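HAT1-interacting factor 1 (Saccharomyces cerevisiae, PDB 4NQ0) serves as a homodimeric chaperone for histones H3 and H4 in the nuclear HAT-B acetyltransferase complex, also binds H2A-H2B, and takes part in chromatin assembly and telomere silencing. Local coordinates at residues E163-A166 with L167-A171; V238-L241 with M242-E246; Q274-E277 with K278-A282; D338-Q341 with E342-H346. All coordinates share one frame; numbering follows the deposited sequence.

Interaction 1: residues E163-A166 with L167-A171; sequences ERLA and LHELA
A tight turn in the loop between helix 61-77 and helix 202-218 folds Glu-169 back onto Ala-166. Two hydrogen bonds join this pair in opposite senses. Glu-169 N donates to Ala-166 O at 2.9 Å, and the donor stands above the carbonyl plane. In return, Ala-166 N gives a weak bond to Glu-169 OE1 at 3.2 Å, fairly straight at 164°. The glutamate reaches this N-H because its CG sits beside its own backbone N (chi1 -70°) and the chain beyond is extended. Its CB then lies close to Ala-166 O. The same OE1 also accepts from His-257 ND1 on helix 252-266, so OE1 has two donors, the Ala-166 one weak.

The pattern is reminiscent of a helix N-terminus, though the turn lacks regular helical bonds. It is not a full capping box, because Ala-166 has no side-chain acceptor to give in exchange. Bonds from Leu-170 N to Leu-167 O and from Ala-171 N to His-168 O continue the turns. The whole turn lies in the region 80-199, which is important for binding histones.

His-168 lies on another side of Ala-166. Its CG sits between the backbone N and the carbonyl carbon (chi1 62°), which swings the ring back over the methyl. This is a CH-pi contact, with Ala-166 CB 3.6 Å from the centroid of the His-168 ring. Leu-165 and Glu-169 run antiparallel alongside one another, with Leu-165 CD1 3.5 Å from Glu-169 OE1. Leu-165 CD1 also meets Leu-170 CG at 4.3 Å, and both leucines rest on Val-296.

Interaction 2: residues V238-L241 with M242-E246; sequences VYIL and MGDIE
Helix 229-248, within the predicted TPR 2 repeat, carries Met-242 one turn after both Val-238 and Tyr-239. Met-242 CG lies beside the backbone N (chi1 -75°), and the rest of the chain is stretched out. It therefore runs back along the helix, side by side with Tyr-239 and pointing the same way. Met-242 SD comes to 3.9 Å from Tyr-239 CD1. This is a Met-aromatic contact met obliquely, with the sulfur 60° off the ring normal. The terminal Met-242 CE reaches Val-238 CG1 at 4.1 Å. Leu-210 and Leu-214 of helix 202-218 also touch the methionine.

On another flank, Asp-244 leans its carboxylate over Ile-240, with Asp-244 OD1 at 3.9 Å from Ile-240 CG2. An alanine at Asp-244 is likely to leave the hydroxyl of Tyr-259, on helix 252-266, without its partner OD2 and open a gap beside Ile-240. Further round, Leu-241 CD2 meets Ile-245 CD1 at 4.1 Å.

Four regular backbone bonds hold the turn, from Met-242 N to Val-238 O at 2.8 Å through Ile-245 N to Leu-241 O at 3.0 Å. The side chains of Val-238, Tyr-239, Leu-241, Met-242 and Ile-245 add apolar packing through carbon and sulfur; the Asp-244 carboxylate against Ile-240 is the exception. The polar ends serve other parts of the chain: Tyr-239 OH bonds to Asp-180, and Asp-244 OD2 to Tyr-259 OH.

Interaction 3: residues Q274-E277 with K278-A282; sequences QVTE and KVIQA
Gln-274 begins the contact with its carbonyl, which receives Lys-278 N at 3.3 Å. The donor stands above the carbonyl plane, and the bond is bent to 148°. Lys-278 CG lies 3.5 Å from the same Gln-274 O, so the start of the lysine chain rests over this oxygen. The chain then runs away from this turn, past Leu-233 and Tyr-266, and bends at its last torsion (chi4 -75°), which brings NZ to a salt bridge with Asp-237 of helix 229-248.

Val-275 is joined to Val-279 by a regular alpha-helical bond from Val-279 N to Val-275 O. Val-279 turns CG2 back beside its own N, with CG1 anti to that atom. Val-279 CG2 thus presses on Val-275 O at 3.2 Å and meets Val-275 CG1 at 4.3 Å.

Thr-276 does two things. Its OG1 bonds back to Ala-272 O, in the preceding turn. Thr-276 O accepts Ile-280 N at 3.0 Å, and Ile-280 CG1 sits close over that oxygen.

Glu-277 closes the series with its carbonyl: Glu-277 O takes Gln-281 N at 3.0 Å. Gln-281 CB lies beside the same oxygen. The carboxylate of Glu-277 is close to that of Glu-273, a like-charge approach that may shift the ionisation of one of them.

This turn belongs to helix 273-290, inside the region 248-332 that binds H2A-H2B. Val-279 packs on Leu-263 and Tyr-266 of helix 252-266. Ile-280 faces Leu-311 and Leu-312 of helix 298-316, and Arg-329 of helix 323-344.

Interaction 4: residues D338-Q341 with E342-H346; sequences DEVQ and ENQQH
Glu-339 hooks over the next turn to meet the Asn-343 amide. Its CG is anti to the backbone N (chi1 169°), and the chain then bends at chi2 (67°), which turns the carboxylate toward the later residues. Asn-343 ND2 donates to Glu-339 OE2 at 3.2 Å. The two side chains cross at about a right angle, with carboxylate and amide planes 85° apart, and the donor meets OE2 from above the carboxylate plane. A lysine in place of Glu-339 would probably leave the Asn-343 amide without its acceptor and free to turn.

These residues lie late in helix 323-344, which follows the predicted TPR 3. Here the helix widens. Asn-343 N still bonds to Glu-339 O in the alpha manner, but Val-340 O takes Gln-345 N, five residues on, at 3.0 Å. The usual donor, Gln-344 N, gives Val-340 O only a weak bond at 3.2 Å. This is a pi-type turn.

Gln-344 is extended, and its amide passes obliquely by Val-340, with Gln-344 OE1 3.9 Å from Val-340 CG2. Gln-344 OE1 also takes a hydrogen bond from Lys-301 NZ of helix 298-316. Gln-341 and Gln-345 run side by side, their amide planes nearly parallel, and Gln-345 OE1 lies 4.1 Å from Gln-341 CG. Val-340 packs on Leu-302 and Phe-305 of helix 298-316, and Gln-345 also touches Leu-302.

Interaction 2 is the buried contact of the four, its centre about 4 Å from the centre of the chain. The other three are surface contacts, and interaction 4 is the outermost, its centre about 30 Å from the chain's centre. Interactions 2 and 3 sit on different helices that touch, with Ile-240 CD1 3.9 Å from Ala-282 CB. Helix 252-266 packs against residues of interactions 1, 2 and 3, while helix 298-316 meets residues of interactions 1, 3 and 4. The chemistry differs with place. Interactions 2 and 3 share regular helical bonds. Interactions 1 and 4 add a side-chain hydrogen bond, weak in interaction 1, to backbone ones, at an irregular turn and a widened, pi-type turn.

Interaction 1: residues E163-A166 with L167-A171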
loop_
_atom_site.group_PDB
_atom_site.type_symbol
_atom_site.label_atom_id
_atom_site.label_comp_id
_atom_site.label_asym_id
_atom_site.label_seq_id
_atom_site.Cartn_x
_atom_site.Cartn_y
_atom_site.Cartn_z
ATOM N N GLU A 163 12.723 6.978 -2.473
ATOM C CA GLU A 163 11.547 6.183 -2.885
ATOM C C GLU A 163 11.874 5.047 -3.860
ATOM O O GLU A 163 11.067 4.140 -4.042
ATOM C CB GLU A 163 10.476 7.076 -3.538
ATOM C CG GLU A 163 9.218 7.244 -2.717
ATOM C CD GLU A 163 9.359 8.289 -1.627
ATOM O OE1 GLU A 163 8.363 9.012 -1.392
ATOM O OE2 GLU A 163 10.456 8.390 -1.016
ATOM N N ARG A 164 13.020 5.127 -4.523
ATOM C CA ARG A 164 13.473 4.048 -5.395
ATOM C C ARG A 164 14.087 2.926 -4.566
ATOM O O ARG A 164 14.568 3.156 -3.457
ATOM C CB ARG A 164 14.470 4.570 -6.433
ATOM C CG ARG A 164 13.779 5.338 -7.544
ATOM C CD ARG A 164 14.749 5.904 -8.543
ATOM N NE ARG A 164 15.182 4.898 -9.507
ATOM C CZ ARG A 164 15.950 5.162 -10.559
ATOM N NH1 ARG A 164 16.373 6.403 -10.792
ATOM N NH2 ARG A 164 16.295 4.180 -11.385
ATOM N N LEU A 165 14.040 1.713 -5.108
ATOM C CA LEU A 165 14.651 0.561 -4.467
ATOM C C LEU A 165 16.169 0.759 -4.385
ATOM O O LEU A 165 16.817 1.099 -5.372
ATOM C CB LEU A 165 14.324 -0.729 -5.238
ATOM C CG LEU A 165 14.950 -2.044 -4.735
ATOM C CD1 LEU A 165 14.429 -2.461 -3.354
ATOM C CD2 LEU A 165 14.716 -3.152 -5.753
ATOM N N ALA A 166 16.705 0.588 -3.183
ATOM C CA ALA A 166 18.128 0.405 -2.978
ATOM C C ALA A 166 18.375 -1.101 -2.911
ATOM O O ALA A 166 17.644 -1.815 -2.241
ATOM C CB ALA A 166 18.567 1.077 -1.686
ATOM N N LEU A 167 19.402 -1.573 -3.609
ATOM C CA LEU A 167 19.785 -2.987 -3.588
ATOM C C LEU A 167 19.824 -3.581 -2.182
ATOM O O LEU A 167 19.352 -4.699 -1.971
ATOM C CB LEU A 167 21.150 -3.171 -4.259
ATOM C CG LEU A 167 21.154 -3.606 -5.723
ATOM C CD1 LEU A 167 19.892 -3.186 -6.463
ATOM C CD2 LEU A 167 22.378 -3.095 -6.437
ATOM N N HIS A 168 20.369 -2.828 -1.226
ATOM C CA HIS A 168 20.526 -3.322 0.140
ATOM C C HIS A 168 19.193 -3.598 0.824
ATOM O O HIS A 168 19.135 -4.388 1.757
ATOM C CB HIS A 168 21.387 -2.373 0.994
ATOM C CG HIS A 168 20.811 -1.003 1.175
ATOM N ND1 HIS A 168 21.311 0.103 0.519
ATOM C CD2 HIS A 168 19.799 -0.551 1.955
ATOM C CE1 HIS A 168 20.627 1.175 0.878
ATOM N NE2 HIS A 168 19.701 0.807 1.750
ATOM N N GLU A 169 18.126 -2.955 0.350
ATOM C CA GLU A 169 16.787 -3.158 0.912
ATOM C C GLU A 169 16.263 -4.597 0.773
ATOM O O GLU A 169 15.455 -5.056 1.591
ATOM C CB GLU A 169 15.797 -2.162 0.297
ATOM C CG GLU A 169 16.077 -0.757 0.781
ATOM C CD GLU A 169 15.271 0.326 0.088
ATOM O OE1 GLU A 169 14.522 0.046 -0.868
ATOM O OE2 GLU A 169 15.416 1.498 0.517
ATOM N N LEU A 170 16.726 -5.295 -0.259
ATOM C CA LEU A 170 16.366 -6.698 -0.477
ATOM C C LEU A 170 17.013 -7.669 0.530
ATOM O O LEU A 170 16.533 -8.790 0.706
ATOM C CB LEU A 170 16.755 -7.120 -1.893
ATOM C CG LEU A 170 16.058 -6.432 -3.064
ATOM C CD1 LEU A 170 16.727 -6.859 -4.366
ATOM C CD2 LEU A 170 14.578 -6.755 -3.115
ATOM N N ALA A 171 18.103 -7.248 1.162
ATOM C CA ALA A 171 18.804 -8.079 2.142
ATOM C C ALA A 171 18.335 -7.785 3.560
ATOM O O ALA A 171 18.827 -8.393 4.497
ATOM C CB ALA A 171 20.313 -7.875 2.035
#

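Interaction 2: residues V238-L241 with M242-E246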
loop_
_atom_site.group_PDB
_atom_site.type_symbol
_atom_site.label_atom_id
_atom_site.label_comp_id
_atom_site.label_asym_id
_atom_site.label_seq_id
_atom_site.Cartn_x
_atom_site.Cartn_y
_atom_site.Cartn_z
ATOM N N VAL A 238 -1.683 0.573 3.177
ATOM C CA VAL A 238 -1.521 1.695 2.260
ATOM C C VAL A 238 -0.300 1.496 1.370
ATOM O O VAL A 238 -0.352 1.789 0.159
ATOM C CB VAL A 238 -1.429 3.036 2.995
ATOM C CG1 VAL A 238 -1.003 4.166 2.026
ATOM C CG2 VAL A 238 -2.772 3.348 3.665
ATOM N N TYR A 239 0.787 0.994 1.953
ATOM C CA TYR A 239 2.015 0.774 1.186
ATOM C C TYR A 239 1.806 -0.301 0.125
ATOM O O TYR A 239 2.309 -0.162 -0.991
ATOM C CB TYR A 239 3.215 0.445 2.093
ATOM C CG TYR A 239 3.897 1.661 2.687
ATOM C CD1 TYR A 239 4.343 2.699 1.875
ATOM C CD2 TYR A 239 4.119 1.764 4.055
ATOM C CE1 TYR A 239 4.976 3.814 2.407
ATOM C CE2 TYR A 239 4.746 2.872 4.598
ATOM C CZ TYR A 239 5.165 3.891 3.774
ATOM O OH TYR A 239 5.778 4.968 4.322
ATOM N N ILE A 240 1.063 -1.357 0.452
ATOM C CA ILE A 240 0.707 -2.375 -0.543
ATOM C C ILE A 240 -0.072 -1.747 -1.701
ATOM O O ILE A 240 0.221 -2.010 -2.870
ATOM C CB ILE A 240 -0.126 -3.551 0.052
ATOM C CG1 ILE A 240 0.679 -4.365 1.083
ATOM C CG2 ILE A 240 -0.621 -4.476 -1.063
ATOM C CD1 ILE A 240 1.927 -5.077 0.529
ATOM N N LEU A 241 -1.058 -0.917 -1.390
ATOM C CA LEU A 241 -1.842 -0.246 -2.434
ATOM C C LEU A 241 -0.955 0.662 -3.285
ATOM O O LEU A 241 -1.059 0.656 -4.499
ATOM C CB LEU A 241 -2.973 0.599 -1.829
ATOM C CG LEU A 241 -4.393 0.439 -2.371
ATOM C CD1 LEU A 241 -5.291 1.530 -1.736
ATOM C CD2 LEU A 241 -4.496 0.478 -3.906
ATOM N N MET A 242 -0.103 1.453 -2.642
ATOM C CA MET A 242 0.865 2.272 -3.366
ATOM C C MET A 242 1.694 1.404 -4.309
ATOM O O MET A 242 1.857 1.734 -5.473
ATOM C CB MET A 242 1.790 3.001 -2.404
ATOM C CG MET A 242 1.154 4.178 -1.714
ATOM S SD MET A 242 2.377 4.946 -0.664
ATOM C CE MET A 242 1.533 6.453 -0.226
ATOM N N GLY A 243 2.166 0.267 -3.805
ATOM C CA GLY A 243 2.939 -0.653 -4.622
ATOM C C GLY A 243 2.161 -1.174 -5.812
ATOM O O GLY A 243 2.664 -1.169 -6.940
ATOM N N ASP A 244 0.928 -1.617 -5.567
ATOM C CA ASP A 244 0.075 -2.138 -6.636
ATOM C C ASP A 244 -0.084 -1.102 -7.737
ATOM O O ASP A 244 0.083 -1.409 -8.911
ATOM C CB ASP A 244 -1.309 -2.516 -6.111
ATOM C CG ASP A 244 -1.297 -3.726 -5.185
ATOM O OD1 ASP A 244 -2.325 -3.917 -4.505
ATOM O OD2 ASP A 244 -0.299 -4.492 -5.141
ATOM N N ILE A 245 -0.391 0.133 -7.360
ATOM C CA ILE A 245 -0.563 1.213 -8.346
ATOM C C ILE A 245 0.728 1.470 -9.129
ATOM O O ILE A 245 0.720 1.566 -10.358
ATOM C CB ILE A 245 -1.012 2.522 -7.676
ATOM C CG1 ILE A 245 -2.421 2.376 -7.102
ATOM C CG2 ILE A 245 -0.976 3.689 -8.678
ATOM C CD1 ILE A 245 -2.829 3.512 -6.180
ATOM N N GLU A 246 1.840 1.569 -8.410
ATOM C CA GLU A 246 3.132 1.812 -9.049
ATOM C C GLU A 246 3.500 0.665 -9.987
ATOM O O GLU A 246 3.998 0.904 -11.074
ATOM C CB GLU A 246 4.219 2.039 -7.998
ATOM C CG GLU A 246 4.038 3.337 -7.235
ATOM C CD GLU A 246 4.889 3.438 -5.990
ATOM O OE1 GLU A 246 5.106 2.410 -5.302
ATOM O OE2 GLU A 246 5.341 4.562 -5.694
#

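Interaction 3: residues Q274-E277 with K278-A282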
loop_
_atom_site.group_PDB
_atom_site.type_symbol
_atom_site.label_atom_id
_atom_site.label_comp_id
_atom_site.label_asym_id
_atom_site.label_seq_id
_atom_site.Cartn_x
_atom_site.Cartn_y
_atom_site.Cartn_z
ATOM N N GLN A 274 -3.916 -13.602 10.518
ATOM C CA GLN A 274 -4.145 -12.550 9.523
ATOM C C GLN A 274 -2.876 -11.747 9.241
ATOM O O GLN A 274 -2.694 -11.229 8.139
ATOM C CB GLN A 274 -5.252 -11.601 9.983
ATOM C CG GLN A 274 -6.640 -12.231 10.046
ATOM C CD GLN A 274 -6.998 -12.791 11.419
ATOM O OE1 GLN A 274 -6.133 -13.242 12.172
ATOM N NE2 GLN A 274 -8.285 -12.768 11.746
ATOM N N VAL A 275 -2.018 -11.632 10.251
ATOM C CA VAL A 275 -0.740 -10.948 10.118
ATOM C C VAL A 275 0.177 -11.783 9.237
ATOM O O VAL A 275 0.851 -11.266 8.348
ATOM C CB VAL A 275 -0.092 -10.709 11.501
ATOM C CG1 VAL A 275 1.375 -10.343 11.363
ATOM C CG2 VAL A 275 -0.863 -9.621 12.261
ATOM N N THR A 276 0.168 -13.090 9.473
ATOM C CA THR A 276 0.949 -14.020 8.676
ATOM C C THR A 276 0.525 -13.999 7.211
ATOM O O THR A 276 1.381 -14.028 6.325
ATOM C CB THR A 276 0.870 -15.430 9.263
ATOM O OG1 THR A 276 1.434 -15.393 10.573
ATOM C CG2 THR A 276 1.649 -16.430 8.415
ATOM N N GLU A 277 -0.776 -13.903 6.950
ATOM C CA GLU A 277 -1.264 -13.815 5.567
ATOM C C GLU A 277 -0.742 -12.578 4.850
ATOM O O GLU A 277 -0.414 -12.637 3.681
ATOM C CB GLU A 277 -2.793 -13.792 5.518
ATOM C CG GLU A 277 -3.434 -15.141 5.818
ATOM C CD GLU A 277 -4.909 -15.014 6.172
ATOM O OE1 GLU A 277 -5.430 -15.926 6.856
ATOM O OE2 GLU A 277 -5.541 -14.000 5.772
ATOM N N LYS A 278 -0.687 -11.455 5.554
ATOM C CA LYS A 278 -0.244 -10.207 4.945
ATOM C C LYS A 278 1.264 -10.210 4.715
ATOM O O LYS A 278 1.744 -9.742 3.682
ATOM C CB LYS A 278 -0.707 -9.015 5.783
ATOM C CG LYS A 278 -2.234 -8.791 5.700
ATOM C CD LYS A 278 -2.679 -7.552 6.441
ATOM C CE LYS A 278 -4.144 -7.212 6.141
ATOM N NZ LYS A 278 -4.324 -6.619 4.781
ATOM N N VAL A 279 2.006 -10.765 5.661
ATOM C CA VAL A 279 3.445 -10.915 5.504
ATOM C C VAL A 279 3.734 -11.721 4.242
ATOM O O VAL A 279 4.506 -11.289 3.389
ATOM C CB VAL A 279 4.080 -11.579 6.743
ATOM C CG1 VAL A 279 5.534 -11.974 6.469
ATOM C CG2 VAL A 279 3.996 -10.632 7.935
ATOM N N ILE A 280 3.089 -12.877 4.118
ATOM C CA ILE A 280 3.298 -13.776 2.982
ATOM C C ILE A 280 2.916 -13.091 1.679
ATOM O O ILE A 280 3.636 -13.173 0.689
ATOM C CB ILE A 280 2.464 -15.084 3.111
ATOM C CG1 ILE A 280 2.911 -15.922 4.321
ATOM C CG2 ILE A 280 2.569 -15.916 1.839
ATOM C CD1 ILE A 280 4.325 -16.381 4.254
ATOM N N GLN A 281 1.774 -12.419 1.680
ATOM C CA GLN A 281 1.335 -11.660 0.510
ATOM C C GLN A 281 2.371 -10.611 0.062
ATOM O O GLN A 281 2.677 -10.502 -1.120
ATOM C CB GLN A 281 -0.004 -10.981 0.800
ATOM C CG GLN A 281 -0.458 -10.055 -0.318
ATOM C CD GLN A 281 -1.790 -9.403 -0.047
ATOM O OE1 GLN A 281 -2.069 -8.950 1.067
ATOM N NE2 GLN A 281 -2.613 -9.323 -1.080
ATOM N N ALA A 282 2.897 -9.845 1.015
ATOM C CA ALA A 282 3.895 -8.806 0.732
ATOM C C ALA A 282 5.217 -9.389 0.186
ATOM O O ALA A 282 5.810 -8.844 -0.756
ATOM C CB ALA A 282 4.159 -7.984 1.982
#

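Interaction 4: residues D338-Q341 with E342-H346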
loop_
_atom_site.group_PDB
_atom_site.type_symbol
_atom_site.label_atom_id
_atom_site.label_comp_id
_atom_site.label_asym_id
_atom_site.label_seq_id
_atom_site.Cartn_x
_atom_site.Cartn_y
_atom_site.Cartn_z
ATOM N N ASP A 338 13.593 -19.872 -12.228
ATOM C CA ASP A 338 13.931 -20.415 -13.557
ATOM C C ASP A 338 14.302 -19.316 -14.555
ATOM O O ASP A 338 15.361 -19.364 -15.156
ATOM C CB ASP A 338 12.775 -21.240 -14.115
ATOM C CG ASP A 338 12.463 -22.459 -13.264
ATOM O OD1 ASP A 338 11.333 -22.964 -13.375
ATOM O OD2 ASP A 338 13.334 -22.900 -12.472
ATOM N N GLU A 339 13.424 -18.337 -14.727
ATOM C CA GLU A 339 13.671 -17.214 -15.640
ATOM C C GLU A 339 15.046 -16.573 -15.425
ATOM O O GLU A 339 15.802 -16.392 -16.375
ATOM C CB GLU A 339 12.575 -16.159 -15.485
ATOM C CG GLU A 339 12.845 -14.815 -16.187
ATOM C CD GLU A 339 12.848 -14.913 -17.705
ATOM O OE1 GLU A 339 12.337 -15.916 -18.249
ATOM O OE2 GLU A 339 13.357 -13.974 -18.355
ATOM N N VAL A 340 15.373 -16.245 -14.181
ATOM C CA VAL A 340 16.652 -15.607 -13.881
ATOM C C VAL A 340 17.837 -16.564 -14.063
ATOM O O VAL A 340 18.850 -16.197 -14.668
ATOM C CB VAL A 340 16.656 -15.001 -12.462
ATOM C CG1 VAL A 340 18.043 -14.476 -12.091
ATOM C CG2 VAL A 340 15.626 -13.887 -12.382
ATOM N N GLN A 341 17.716 -17.790 -13.567
ATOM C CA GLN A 341 18.813 -18.752 -13.702
ATOM C C GLN A 341 19.173 -19.040 -15.160
ATOM O O GLN A 341 20.351 -19.184 -15.483
ATOM C CB GLN A 341 18.529 -20.057 -12.941
ATOM C CG GLN A 341 19.361 -20.202 -11.667
ATOM C CD GLN A 341 18.715 -21.088 -10.603
ATOM O OE1 GLN A 341 17.974 -22.020 -10.910
ATOM N NE2 GLN A 341 19.009 -20.797 -9.342
ATOM N N GLU A 342 18.168 -19.085 -16.034
ATOM C CA GLU A 342 18.371 -19.453 -17.436
ATOM C C GLU A 342 18.741 -18.278 -18.347
ATOM O O GLU A 342 19.557 -18.441 -19.252
ATOM C CB GLU A 342 17.115 -20.137 -17.992
ATOM C CG GLU A 342 16.706 -21.413 -17.259
ATOM C CD GLU A 342 17.524 -22.640 -17.646
ATOM O OE1 GLU A 342 17.665 -23.538 -16.793
ATOM O OE2 GLU A 342 18.002 -22.725 -18.800
ATOM N N ASN A 343 18.142 -17.107 -18.131
ATOM C CA ASN A 343 18.325 -15.977 -19.050
ATOM C C ASN A 343 19.217 -14.865 -18.514
ATOM O O ASN A 343 20.152 -14.433 -19.188
ATOM C CB ASN A 343 16.971 -15.388 -19.445
ATOM C CG ASN A 343 16.068 -16.402 -20.128
ATOM O OD1 ASN A 343 16.514 -17.460 -20.571
ATOM N ND2 ASN A 343 14.787 -16.080 -20.211
ATOM N N GLN A 344 18.933 -14.411 -17.300
ATOM C CA GLN A 344 19.551 -13.200 -16.770
ATOM C C GLN A 344 20.954 -13.393 -16.167
ATOM O O GLN A 344 21.788 -12.495 -16.270
ATOM C CB GLN A 344 18.617 -12.546 -15.746
ATOM C CG GLN A 344 17.221 -12.245 -16.307
ATOM C CD GLN A 344 16.352 -11.428 -15.365
ATOM O OE1 GLN A 344 16.842 -10.813 -14.413
ATOM N NE2 GLN A 344 15.053 -11.406 -15.639
ATOM N N GLN A 345 21.224 -14.544 -15.557
ATOM C CA GLN A 345 22.445 -14.700 -14.753
ATOM C C GLN A 345 23.740 -14.803 -15.568
ATOM O O GLN A 345 24.750 -14.201 -15.191
ATOM C CB GLN A 345 22.331 -15.888 -13.791
ATOM C CG GLN A 345 23.442 -15.906 -12.743
ATOM C CD GLN A 345 23.056 -16.622 -11.463
ATOM O OE1 GLN A 345 22.609 -17.771 -11.486
ATOM N NE2 GLN A 345 23.245 -15.948 -10.330
ATOM N N HIS A 346 23.708 -15.555 -16.671
ATOM C CA HIS A 346 24.881 -15.743 -17.543
ATOM C C HIS A 346 24.566 -15.408 -19.000
ATOM O O HIS A 346 23.660 -14.623 -19.288
ATOM C CB HIS A 346 25.395 -17.186 -17.461
ATOM C CG HIS A 346 25.696 -17.651 -16.069
ATOM N ND1 HIS A 346 26.894 -17.393 -15.438
ATOM C CD2 HIS A 346 24.953 -18.365 -15.189
ATOM C CE1 HIS A 346 26.875 -17.922 -14.226
ATOM N NE2 HIS A 346 25.710 -18.520 -14.050
#